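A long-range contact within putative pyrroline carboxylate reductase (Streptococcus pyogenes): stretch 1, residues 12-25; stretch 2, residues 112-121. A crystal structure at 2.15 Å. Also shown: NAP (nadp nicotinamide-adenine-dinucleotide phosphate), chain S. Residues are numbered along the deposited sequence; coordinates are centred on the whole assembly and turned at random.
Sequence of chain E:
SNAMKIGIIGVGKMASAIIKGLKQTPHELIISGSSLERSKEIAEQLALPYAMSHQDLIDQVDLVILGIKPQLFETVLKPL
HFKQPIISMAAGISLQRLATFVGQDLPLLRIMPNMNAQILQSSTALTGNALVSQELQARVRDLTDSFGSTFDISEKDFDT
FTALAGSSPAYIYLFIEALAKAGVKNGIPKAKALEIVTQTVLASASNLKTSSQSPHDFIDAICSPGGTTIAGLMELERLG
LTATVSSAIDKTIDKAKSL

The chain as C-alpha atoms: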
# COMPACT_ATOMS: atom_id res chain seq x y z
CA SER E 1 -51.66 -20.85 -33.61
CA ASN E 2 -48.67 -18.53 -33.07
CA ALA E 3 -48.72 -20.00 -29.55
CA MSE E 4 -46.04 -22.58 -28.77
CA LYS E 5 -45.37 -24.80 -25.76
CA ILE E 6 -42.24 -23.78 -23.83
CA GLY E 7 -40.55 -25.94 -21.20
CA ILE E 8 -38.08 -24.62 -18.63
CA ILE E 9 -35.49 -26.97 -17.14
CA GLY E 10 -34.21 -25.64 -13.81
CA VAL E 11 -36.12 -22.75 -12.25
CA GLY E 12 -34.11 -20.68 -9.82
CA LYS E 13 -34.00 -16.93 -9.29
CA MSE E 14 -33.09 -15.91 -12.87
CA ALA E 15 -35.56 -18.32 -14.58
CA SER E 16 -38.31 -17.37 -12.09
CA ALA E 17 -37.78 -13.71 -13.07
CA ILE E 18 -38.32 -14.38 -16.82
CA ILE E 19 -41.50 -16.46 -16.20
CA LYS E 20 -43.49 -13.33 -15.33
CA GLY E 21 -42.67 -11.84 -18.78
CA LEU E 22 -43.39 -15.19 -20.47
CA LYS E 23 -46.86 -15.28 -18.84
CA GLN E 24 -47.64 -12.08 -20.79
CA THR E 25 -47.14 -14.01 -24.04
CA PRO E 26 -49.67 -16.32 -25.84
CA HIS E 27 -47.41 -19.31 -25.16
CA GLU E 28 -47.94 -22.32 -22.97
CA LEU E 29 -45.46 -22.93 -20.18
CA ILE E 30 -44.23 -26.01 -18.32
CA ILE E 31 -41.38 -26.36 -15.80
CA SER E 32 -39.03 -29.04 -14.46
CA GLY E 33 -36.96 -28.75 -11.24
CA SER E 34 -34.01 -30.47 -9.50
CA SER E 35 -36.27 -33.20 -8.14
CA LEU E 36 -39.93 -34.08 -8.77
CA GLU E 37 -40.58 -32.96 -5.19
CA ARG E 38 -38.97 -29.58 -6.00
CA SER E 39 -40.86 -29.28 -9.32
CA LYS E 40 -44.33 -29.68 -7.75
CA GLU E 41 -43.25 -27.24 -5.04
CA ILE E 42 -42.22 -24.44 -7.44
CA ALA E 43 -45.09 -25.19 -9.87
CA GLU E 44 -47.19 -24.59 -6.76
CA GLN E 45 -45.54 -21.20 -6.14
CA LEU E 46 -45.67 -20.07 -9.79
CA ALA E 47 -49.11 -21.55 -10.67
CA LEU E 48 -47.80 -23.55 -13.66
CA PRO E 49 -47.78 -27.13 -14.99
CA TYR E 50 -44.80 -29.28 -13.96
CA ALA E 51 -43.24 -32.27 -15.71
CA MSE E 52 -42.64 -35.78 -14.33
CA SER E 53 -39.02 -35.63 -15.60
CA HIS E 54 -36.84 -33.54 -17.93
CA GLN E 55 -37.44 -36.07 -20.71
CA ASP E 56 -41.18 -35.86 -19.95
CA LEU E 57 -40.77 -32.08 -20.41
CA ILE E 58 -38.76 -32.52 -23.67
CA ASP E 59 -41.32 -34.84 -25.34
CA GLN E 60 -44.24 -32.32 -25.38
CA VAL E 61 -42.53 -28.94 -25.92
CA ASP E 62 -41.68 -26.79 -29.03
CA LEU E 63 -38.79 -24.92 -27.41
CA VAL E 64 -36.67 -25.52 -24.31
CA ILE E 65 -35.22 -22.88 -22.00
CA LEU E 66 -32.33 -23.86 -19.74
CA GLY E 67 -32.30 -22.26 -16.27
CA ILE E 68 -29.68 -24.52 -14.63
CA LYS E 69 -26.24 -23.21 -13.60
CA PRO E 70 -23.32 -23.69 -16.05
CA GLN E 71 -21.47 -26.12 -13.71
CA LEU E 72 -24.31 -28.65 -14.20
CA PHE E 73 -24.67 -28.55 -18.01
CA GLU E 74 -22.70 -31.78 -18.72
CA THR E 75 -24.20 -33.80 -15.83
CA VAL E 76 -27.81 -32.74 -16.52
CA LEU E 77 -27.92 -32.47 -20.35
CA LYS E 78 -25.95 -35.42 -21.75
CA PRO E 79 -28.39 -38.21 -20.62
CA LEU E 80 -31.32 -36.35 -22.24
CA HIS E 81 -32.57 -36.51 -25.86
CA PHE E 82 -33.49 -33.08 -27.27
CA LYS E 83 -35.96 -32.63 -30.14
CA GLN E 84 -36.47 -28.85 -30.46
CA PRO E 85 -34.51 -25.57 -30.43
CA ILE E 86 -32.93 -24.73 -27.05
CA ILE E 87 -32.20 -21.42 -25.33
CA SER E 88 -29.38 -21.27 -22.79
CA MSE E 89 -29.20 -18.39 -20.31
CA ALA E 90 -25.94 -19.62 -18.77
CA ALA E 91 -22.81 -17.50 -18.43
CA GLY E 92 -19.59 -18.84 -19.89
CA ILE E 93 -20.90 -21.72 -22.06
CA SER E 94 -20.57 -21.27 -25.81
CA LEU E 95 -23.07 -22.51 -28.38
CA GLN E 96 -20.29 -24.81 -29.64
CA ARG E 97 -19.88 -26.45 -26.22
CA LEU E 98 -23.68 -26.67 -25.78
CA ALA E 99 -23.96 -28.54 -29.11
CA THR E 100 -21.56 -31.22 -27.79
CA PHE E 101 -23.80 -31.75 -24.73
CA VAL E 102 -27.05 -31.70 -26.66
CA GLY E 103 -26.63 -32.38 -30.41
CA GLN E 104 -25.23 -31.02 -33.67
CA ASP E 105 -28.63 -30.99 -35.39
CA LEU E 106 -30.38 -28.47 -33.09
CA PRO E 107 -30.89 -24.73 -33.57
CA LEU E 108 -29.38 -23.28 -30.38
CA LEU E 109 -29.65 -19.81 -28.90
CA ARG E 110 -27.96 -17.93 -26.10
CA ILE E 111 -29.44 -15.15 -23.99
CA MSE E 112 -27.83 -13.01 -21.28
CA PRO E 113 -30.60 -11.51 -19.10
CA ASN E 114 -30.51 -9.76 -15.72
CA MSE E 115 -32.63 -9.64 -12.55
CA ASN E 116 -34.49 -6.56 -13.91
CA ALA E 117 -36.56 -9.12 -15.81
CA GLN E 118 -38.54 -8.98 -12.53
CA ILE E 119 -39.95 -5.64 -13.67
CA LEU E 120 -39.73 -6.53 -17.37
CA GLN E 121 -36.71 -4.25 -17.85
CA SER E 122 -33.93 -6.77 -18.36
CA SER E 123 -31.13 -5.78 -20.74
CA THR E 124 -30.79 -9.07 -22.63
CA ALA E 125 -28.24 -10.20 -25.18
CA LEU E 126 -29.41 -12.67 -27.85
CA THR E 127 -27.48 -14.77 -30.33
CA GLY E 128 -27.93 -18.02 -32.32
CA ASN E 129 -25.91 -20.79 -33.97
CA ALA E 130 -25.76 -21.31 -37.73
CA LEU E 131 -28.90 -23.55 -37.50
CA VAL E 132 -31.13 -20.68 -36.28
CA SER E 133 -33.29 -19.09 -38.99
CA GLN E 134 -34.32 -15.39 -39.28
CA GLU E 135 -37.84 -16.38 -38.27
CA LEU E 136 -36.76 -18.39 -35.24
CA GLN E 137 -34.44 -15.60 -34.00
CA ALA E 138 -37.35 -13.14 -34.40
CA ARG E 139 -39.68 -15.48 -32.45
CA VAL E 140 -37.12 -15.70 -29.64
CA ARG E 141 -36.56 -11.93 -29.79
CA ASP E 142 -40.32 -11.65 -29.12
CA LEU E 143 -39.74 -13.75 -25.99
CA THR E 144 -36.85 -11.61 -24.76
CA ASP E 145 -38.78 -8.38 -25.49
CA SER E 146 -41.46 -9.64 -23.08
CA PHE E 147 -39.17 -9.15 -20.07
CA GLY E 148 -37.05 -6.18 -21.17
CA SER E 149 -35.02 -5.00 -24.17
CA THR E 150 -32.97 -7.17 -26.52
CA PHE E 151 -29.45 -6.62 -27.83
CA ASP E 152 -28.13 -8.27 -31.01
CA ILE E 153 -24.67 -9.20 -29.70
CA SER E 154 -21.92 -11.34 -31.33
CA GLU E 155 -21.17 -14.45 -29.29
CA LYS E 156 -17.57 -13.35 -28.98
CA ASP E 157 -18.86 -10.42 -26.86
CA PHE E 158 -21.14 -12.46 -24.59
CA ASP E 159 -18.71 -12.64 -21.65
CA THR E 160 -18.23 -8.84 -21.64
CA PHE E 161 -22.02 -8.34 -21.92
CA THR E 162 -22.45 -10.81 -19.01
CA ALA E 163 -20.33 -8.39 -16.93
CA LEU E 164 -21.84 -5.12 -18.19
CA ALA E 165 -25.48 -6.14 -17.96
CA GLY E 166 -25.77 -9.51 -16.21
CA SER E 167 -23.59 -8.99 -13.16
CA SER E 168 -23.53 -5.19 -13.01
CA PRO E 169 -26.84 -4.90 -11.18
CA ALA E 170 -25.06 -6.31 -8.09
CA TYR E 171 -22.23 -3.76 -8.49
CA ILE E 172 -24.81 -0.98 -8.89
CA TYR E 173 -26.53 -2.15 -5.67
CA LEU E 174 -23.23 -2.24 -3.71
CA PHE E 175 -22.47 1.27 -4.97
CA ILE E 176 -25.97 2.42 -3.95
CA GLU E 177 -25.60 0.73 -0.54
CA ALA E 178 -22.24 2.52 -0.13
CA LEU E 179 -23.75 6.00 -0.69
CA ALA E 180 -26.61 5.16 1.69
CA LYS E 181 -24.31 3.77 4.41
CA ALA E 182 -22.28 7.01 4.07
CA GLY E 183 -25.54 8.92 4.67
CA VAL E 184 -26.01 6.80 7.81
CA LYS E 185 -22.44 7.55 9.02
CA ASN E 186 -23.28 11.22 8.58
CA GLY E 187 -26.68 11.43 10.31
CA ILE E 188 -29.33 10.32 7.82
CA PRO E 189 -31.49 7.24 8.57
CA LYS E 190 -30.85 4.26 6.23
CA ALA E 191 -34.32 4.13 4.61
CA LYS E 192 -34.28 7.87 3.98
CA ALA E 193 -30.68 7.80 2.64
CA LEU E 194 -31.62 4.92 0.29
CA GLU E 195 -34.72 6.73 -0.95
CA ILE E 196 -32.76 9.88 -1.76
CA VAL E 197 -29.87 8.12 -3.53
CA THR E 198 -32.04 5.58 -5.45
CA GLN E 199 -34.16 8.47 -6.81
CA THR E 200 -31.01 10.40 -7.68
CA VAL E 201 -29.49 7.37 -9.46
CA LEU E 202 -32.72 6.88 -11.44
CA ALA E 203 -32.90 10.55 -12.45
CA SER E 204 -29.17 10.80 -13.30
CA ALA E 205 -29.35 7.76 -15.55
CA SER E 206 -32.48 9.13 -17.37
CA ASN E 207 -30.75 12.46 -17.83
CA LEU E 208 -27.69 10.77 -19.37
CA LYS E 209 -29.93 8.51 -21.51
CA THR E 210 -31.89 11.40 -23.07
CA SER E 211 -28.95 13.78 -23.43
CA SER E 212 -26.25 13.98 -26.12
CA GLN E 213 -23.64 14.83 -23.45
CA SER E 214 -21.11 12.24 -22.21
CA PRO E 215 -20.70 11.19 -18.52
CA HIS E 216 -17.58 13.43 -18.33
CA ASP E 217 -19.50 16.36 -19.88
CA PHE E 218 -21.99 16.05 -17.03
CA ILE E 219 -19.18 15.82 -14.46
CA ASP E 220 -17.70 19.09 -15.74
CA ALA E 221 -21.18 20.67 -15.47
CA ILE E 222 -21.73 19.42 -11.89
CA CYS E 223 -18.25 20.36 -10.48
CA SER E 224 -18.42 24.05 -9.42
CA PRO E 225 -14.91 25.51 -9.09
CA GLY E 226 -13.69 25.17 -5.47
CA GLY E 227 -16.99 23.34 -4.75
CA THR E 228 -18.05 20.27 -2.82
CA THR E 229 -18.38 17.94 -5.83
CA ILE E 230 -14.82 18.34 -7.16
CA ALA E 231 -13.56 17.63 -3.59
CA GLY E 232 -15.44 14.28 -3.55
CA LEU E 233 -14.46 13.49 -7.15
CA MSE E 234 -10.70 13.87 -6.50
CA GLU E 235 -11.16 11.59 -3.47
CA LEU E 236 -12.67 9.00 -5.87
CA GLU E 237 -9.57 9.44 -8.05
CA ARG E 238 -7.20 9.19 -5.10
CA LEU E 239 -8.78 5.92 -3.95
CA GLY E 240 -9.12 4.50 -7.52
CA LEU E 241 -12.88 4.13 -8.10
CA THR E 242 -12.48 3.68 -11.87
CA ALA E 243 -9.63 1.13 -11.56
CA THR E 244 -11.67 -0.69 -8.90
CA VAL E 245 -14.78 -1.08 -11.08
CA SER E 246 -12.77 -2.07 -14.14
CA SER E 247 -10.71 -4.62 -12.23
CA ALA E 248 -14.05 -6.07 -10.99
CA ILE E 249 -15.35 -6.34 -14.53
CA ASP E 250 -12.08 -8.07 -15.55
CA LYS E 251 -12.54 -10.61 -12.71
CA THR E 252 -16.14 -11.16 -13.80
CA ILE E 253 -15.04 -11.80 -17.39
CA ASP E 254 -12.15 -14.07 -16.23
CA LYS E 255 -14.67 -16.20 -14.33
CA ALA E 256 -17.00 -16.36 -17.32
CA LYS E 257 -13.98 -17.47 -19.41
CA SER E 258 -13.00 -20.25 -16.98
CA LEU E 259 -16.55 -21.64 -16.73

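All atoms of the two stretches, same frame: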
# COMPACT_ATOMS: atom_id res chain seq x y z
N GLY E 12 -34.60 -21.39 -10.98
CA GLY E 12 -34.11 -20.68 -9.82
C GLY E 12 -34.51 -19.22 -9.93
O GLY E 12 -35.51 -18.89 -10.57
N LYS E 13 -33.69 -18.35 -9.35
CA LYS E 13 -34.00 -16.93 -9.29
C LYS E 13 -34.09 -16.29 -10.68
O LYS E 13 -35.08 -15.61 -10.98
CB LYS E 13 -32.99 -16.22 -8.38
CG LYS E 13 -32.95 -16.86 -6.98
CD LYS E 13 -32.45 -15.91 -5.90
CE LYS E 13 -33.08 -16.23 -4.53
NZ LYS E 13 -34.44 -15.64 -4.43
N MSE E 14 -33.11 -16.55 -11.55
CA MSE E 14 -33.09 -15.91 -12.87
C MSE E 14 -34.26 -16.42 -13.76
O MSE E 14 -35.01 -15.62 -14.34
CB MSE E 14 -31.71 -16.06 -13.53
CG MSE E 14 -31.42 -15.09 -14.70
SE MSE E 14 -31.72 -13.33 -14.49
CE MSE E 14 -33.24 -13.22 -15.43
N ALA E 15 -34.44 -17.74 -13.81
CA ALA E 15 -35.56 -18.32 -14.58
C ALA E 15 -36.93 -17.90 -14.03
O ALA E 15 -37.85 -17.61 -14.80
CB ALA E 15 -35.43 -19.83 -14.67
N SER E 16 -37.08 -17.87 -12.70
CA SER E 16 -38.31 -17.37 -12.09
C SER E 16 -38.63 -15.95 -12.57
O SER E 16 -39.76 -15.66 -12.96
CB SER E 16 -38.25 -17.41 -10.56
OG SER E 16 -38.01 -18.73 -10.09
N ALA E 17 -37.63 -15.07 -12.54
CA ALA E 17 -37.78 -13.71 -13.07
C ALA E 17 -38.33 -13.64 -14.51
O ALA E 17 -39.22 -12.84 -14.77
CB ALA E 17 -36.48 -12.92 -12.94
N ILE E 18 -37.83 -14.46 -15.43
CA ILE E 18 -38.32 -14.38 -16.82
C ILE E 18 -39.72 -15.00 -17.05
O ILE E 18 -40.35 -14.72 -18.06
CB ILE E 18 -37.32 -14.89 -17.89
CG1 ILE E 18 -37.30 -16.41 -17.95
CG2 ILE E 18 -35.90 -14.30 -17.70
CD1 ILE E 18 -36.85 -16.91 -19.28
N ILE E 19 -40.17 -15.84 -16.12
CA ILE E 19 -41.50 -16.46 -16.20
C ILE E 19 -42.60 -15.39 -16.26
O ILE E 19 -43.45 -15.43 -17.14
CB ILE E 19 -41.79 -17.44 -15.03
CG1 ILE E 19 -40.91 -18.69 -15.14
CG2 ILE E 19 -43.26 -17.86 -15.01
CD1 ILE E 19 -40.92 -19.35 -16.48
N LYS E 20 -42.54 -14.43 -15.35
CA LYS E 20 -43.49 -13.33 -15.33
C LYS E 20 -43.70 -12.70 -16.72
O LYS E 20 -44.83 -12.53 -17.15
CB LYS E 20 -43.07 -12.27 -14.31
CG LYS E 20 -44.14 -11.20 -14.07
CD LYS E 20 -43.54 -9.88 -13.61
CE LYS E 20 -44.57 -8.77 -13.71
NZ LYS E 20 -43.99 -7.46 -13.25
N GLY E 21 -42.61 -12.36 -17.41
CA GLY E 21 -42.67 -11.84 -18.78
C GLY E 21 -43.24 -12.83 -19.78
O GLY E 21 -43.97 -12.45 -20.70
N LEU E 22 -42.90 -14.11 -19.60
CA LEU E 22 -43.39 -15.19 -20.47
C LEU E 22 -44.89 -15.48 -20.28
O LEU E 22 -45.55 -15.96 -21.20
CB LEU E 22 -42.56 -16.47 -20.28
CG LEU E 22 -41.09 -16.49 -20.72
CD1 LEU E 22 -40.45 -17.78 -20.24
CD2 LEU E 22 -40.93 -16.36 -22.22
N LYS E 23 -45.42 -15.19 -19.10
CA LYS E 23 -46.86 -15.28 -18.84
C LYS E 23 -47.66 -14.21 -19.61
O LYS E 23 -48.85 -14.36 -19.82
CB LYS E 23 -47.17 -15.18 -17.35
CG LYS E 23 -46.80 -16.40 -16.54
CD LYS E 23 -47.21 -16.18 -15.09
CE LYS E 23 -46.75 -17.30 -14.18
NZ LYS E 23 -47.26 -17.09 -12.80
N GLN E 24 -46.99 -13.14 -20.03
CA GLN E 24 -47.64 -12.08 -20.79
C GLN E 24 -47.59 -12.36 -22.30
O GLN E 24 -47.95 -11.50 -23.11
CB GLN E 24 -47.02 -10.71 -20.46
CG GLN E 24 -47.29 -10.24 -19.03
CD GLN E 24 -47.01 -8.76 -18.83
OE1 GLN E 24 -46.61 -8.04 -19.76
NE2 GLN E 24 -47.23 -8.28 -17.60
N THR E 25 -47.13 -13.55 -22.65
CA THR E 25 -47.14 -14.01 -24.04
C THR E 25 -48.28 -15.04 -24.27
O THR E 25 -48.84 -15.57 -23.29
CB THR E 25 -45.77 -14.62 -24.44
OG1 THR E 25 -45.58 -15.88 -23.78
CG2 THR E 25 -44.63 -13.65 -24.09
N MSE E 112 -28.44 -13.49 -22.52
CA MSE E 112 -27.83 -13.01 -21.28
C MSE E 112 -28.73 -11.94 -20.70
O MSE E 112 -28.63 -10.79 -21.08
CB MSE E 112 -26.39 -12.49 -21.48
CG MSE E 112 -25.64 -12.12 -20.15
SE MSE E 112 -25.96 -13.22 -18.71
CE MSE E 112 -25.23 -14.68 -19.41
N PRO E 113 -29.65 -12.36 -19.80
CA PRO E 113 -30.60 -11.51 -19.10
C PRO E 113 -30.07 -11.00 -17.76
O PRO E 113 -28.95 -11.35 -17.36
CB PRO E 113 -31.80 -12.45 -18.87
CG PRO E 113 -31.14 -13.82 -18.67
CD PRO E 113 -29.84 -13.79 -19.48
N ASN E 114 -30.85 -10.17 -17.08
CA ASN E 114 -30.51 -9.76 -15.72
C ASN E 114 -31.75 -9.75 -14.82
O ASN E 114 -32.87 -10.01 -15.28
CB ASN E 114 -29.71 -8.44 -15.70
CG ASN E 114 -30.52 -7.24 -16.18
OD1 ASN E 114 -31.74 -7.17 -15.98
ND2 ASN E 114 -29.85 -6.30 -16.81
N MSE E 115 -31.55 -9.47 -13.53
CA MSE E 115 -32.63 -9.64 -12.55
C MSE E 115 -33.75 -8.59 -12.75
O MSE E 115 -34.84 -8.72 -12.20
CB MSE E 115 -32.04 -9.63 -11.13
CG MSE E 115 -32.97 -10.11 -9.99
SE MSE E 115 -33.57 -11.82 -10.03
CE MSE E 115 -32.16 -12.78 -10.43
N ASN E 116 -33.48 -7.56 -13.57
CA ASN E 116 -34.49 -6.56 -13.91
C ASN E 116 -35.62 -7.11 -14.79
O ASN E 116 -36.62 -6.42 -15.05
CB ASN E 116 -33.84 -5.33 -14.55
CG ASN E 116 -32.80 -4.70 -13.64
OD1 ASN E 116 -31.74 -4.20 -14.10
ND2 ASN E 116 -33.07 -4.73 -12.35
N ALA E 117 -35.45 -8.34 -15.26
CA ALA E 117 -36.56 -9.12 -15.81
C ALA E 117 -37.76 -9.09 -14.87
O ALA E 117 -38.90 -9.09 -15.33
CB ALA E 117 -36.13 -10.56 -16.08
N GLN E 118 -37.49 -9.03 -13.55
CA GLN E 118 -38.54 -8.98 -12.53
C GLN E 118 -39.52 -7.84 -12.74
O GLN E 118 -40.67 -7.93 -12.32
CB GLN E 118 -37.95 -8.83 -11.13
CG GLN E 118 -37.35 -10.09 -10.56
CD GLN E 118 -36.81 -9.89 -9.15
OE1 GLN E 118 -36.54 -8.77 -8.73
NE2 GLN E 118 -36.65 -10.98 -8.41
N ILE E 119 -39.06 -6.76 -13.37
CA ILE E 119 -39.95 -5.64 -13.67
C ILE E 119 -40.07 -5.47 -15.18
O ILE E 119 -40.49 -4.42 -15.66
CB ILE E 119 -39.52 -4.33 -12.94
CG1 ILE E 119 -38.09 -3.91 -13.34
CG2 ILE E 119 -39.64 -4.51 -11.42
CD1 ILE E 119 -37.73 -2.46 -12.91
N LEU E 120 -39.68 -6.52 -15.92
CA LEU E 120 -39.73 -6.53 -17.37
C LEU E 120 -38.85 -5.45 -17.98
O LEU E 120 -39.22 -4.86 -19.01
CB LEU E 120 -41.17 -6.39 -17.91
CG LEU E 120 -42.30 -7.18 -17.23
CD1 LEU E 120 -43.65 -6.94 -17.97
CD2 LEU E 120 -41.97 -8.65 -17.16
N GLN E 121 -37.69 -5.22 -17.36
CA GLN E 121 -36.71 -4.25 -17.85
C GLN E 121 -35.29 -4.82 -17.88
O GLN E 121 -34.29 -4.09 -17.71
CB GLN E 121 -36.75 -2.96 -17.02
CG GLN E 121 -37.96 -2.05 -17.32
CD GLN E 121 -37.91 -0.77 -16.53
OE1 GLN E 121 -36.88 -0.08 -16.47
NE2 GLN E 121 -39.03 -0.44 -15.90
PA NAP S . -29.82 -20.54 -8.86
O1A NAP S . -28.89 -21.28 -7.96
O2A NAP S . -30.59 -19.52 -8.09
O5B NAP S . -30.82 -21.52 -9.67
C5B NAP S . -30.42 -22.78 -10.16
C4B NAP S . -31.60 -23.73 -10.01
O4B NAP S . -31.41 -24.94 -10.73
C3B NAP S . -31.84 -24.10 -8.55
O3B NAP S . -33.14 -23.69 -8.19
C2B NAP S . -31.68 -25.61 -8.47
O2B NAP S . -32.68 -26.28 -7.72
C1B NAP S . -31.86 -26.02 -9.93
N9A NAP S . -31.23 -27.33 -10.21
C8A NAP S . -30.14 -27.89 -9.58
N7A NAP S . -29.90 -29.10 -10.14
C5A NAP S . -30.82 -29.33 -11.11
C6A NAP S . -31.04 -30.41 -11.97
N6A NAP S . -30.67 -31.62 -11.56
N1A NAP S . -32.08 -30.33 -12.87
C2A NAP S . -32.91 -29.23 -12.91
N3A NAP S . -32.69 -28.17 -12.05
C4A NAP S . -31.67 -28.22 -11.16
O3 NAP S . -28.98 -19.89 -10.09
PN NAP S . -29.45 -18.58 -10.92
O1N NAP S . -28.85 -17.39 -10.25
O2N NAP S . -30.92 -18.59 -11.18
O5D NAP S . -28.68 -18.81 -12.32
C5D NAP S . -29.17 -19.70 -13.30
C4D NAP S . -28.55 -19.36 -14.66
O4D NAP S . -28.81 -18.02 -15.03
C3D NAP S . -27.04 -19.54 -14.64
O3D NAP S . -26.69 -20.31 -15.77
C2D NAP S . -26.44 -18.14 -14.74
O2D NAP S . -25.24 -18.16 -15.51
C1D NAP S . -27.60 -17.34 -15.38
N1N NAP S . -27.74 -15.92 -14.97
C2N NAP S . -28.02 -15.57 -13.67
C3N NAP S . -28.18 -14.22 -13.32
C7N NAP S . -28.60 -13.82 -11.94
O7N NAP S . -28.80 -12.44 -11.71
N7N NAP S . -28.78 -14.74 -10.98
C4N NAP S . -28.06 -13.23 -14.30
C5N NAP S . -27.79 -13.59 -15.62
C6N NAP S . -27.64 -14.94 -15.94
P2B NAP S . -32.74 -26.30 -6.10
O1X NAP S . -33.81 -27.30 -5.69
O2X NAP S . -31.40 -26.76 -5.55
O3X NAP S . -33.08 -24.92 -5.56
O HOH W 1 -37.76 -13.84 -9.65
O HOH W 2 -40.43 -11.19 -16.14

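What lets the two stretches come so close at the middle of the contact? Two alanines face each other there. Both CA-to-CB bonds point toward the opposing stretch, and CB of Ala 17 lies 3.9 Å from CB of Ala 117. With so little side chain between them, the helix of stretch 1 and the 3-10 segment of stretch 2 approach until CA of Ala 17 is 4.8 Å from CA of Gln 118. The methyl of Ala 117 also packs against Ile 18, whose CG2 is 4.1 Å from Ala 117 CB, while Ala 17 CB touches the aliphatic part of Gln 118 at CG, 3.8 Å away.

How do the two selenomethionines fill the space beside this pair? Met 14 leaves its backbone sideways, but its end turns in to the second stretch. Its CE settles 3.8 Å from Pro 113 CB, 4.0 Å from Ala 117 CB and 3.2 Å from Asn 114 O, so a single methyl occupies the hollow these residues form. Met 115 answers with a similar bend: its CE reaches to 4.1 Å from Met 14 SE and 4.1 Å from Lys 13 CB. This packing borders the cofactor, for Met 14 N donates a hydrogen bond to NAP O2N at 3.0 Å and Met 115 CE lies 3.6 Å from NAP O7N.

Where does Leu 120 find room? Leu 120 CD2 rests against the bare backbone of the helix at Gly 21, 3.6 Å from Gly 21 CA. A CB on Gly 21 would point toward the second stretch, yet its ideal position is 3.5 Å from Leu 120 CD2, close but beside the methyl and not in its place. Lys 20 and Gln 24 line the site as well: Lys 20 CD is 4.1 Å from Leu 120 CD2, and Gln 24 OE1 is 3.6 Å from Leu 120 CD1. The end of the leucine thus meets three helix-side residues, although its CA-to-CB bond points sideways.

What do polar groups add to a largely apolar fit? The direct hydrogen bonding is slight: Lys 20 extends along Leu 120 and gives one weak bond from NZ to Gln 118 O, at 3.5 Å. Water 2 makes a firmer link. It donates to Ala 17 O at 2.5 Å and to Ala 117 O at 2.7 Å, and accepts from Gly 21 N at 2.8 Å. The two carbonyl oxygens, Ala 17 O and Ala 117 O, are 3.8 Å apart and cannot bond to each other, so the water joins what the backbones alone could not.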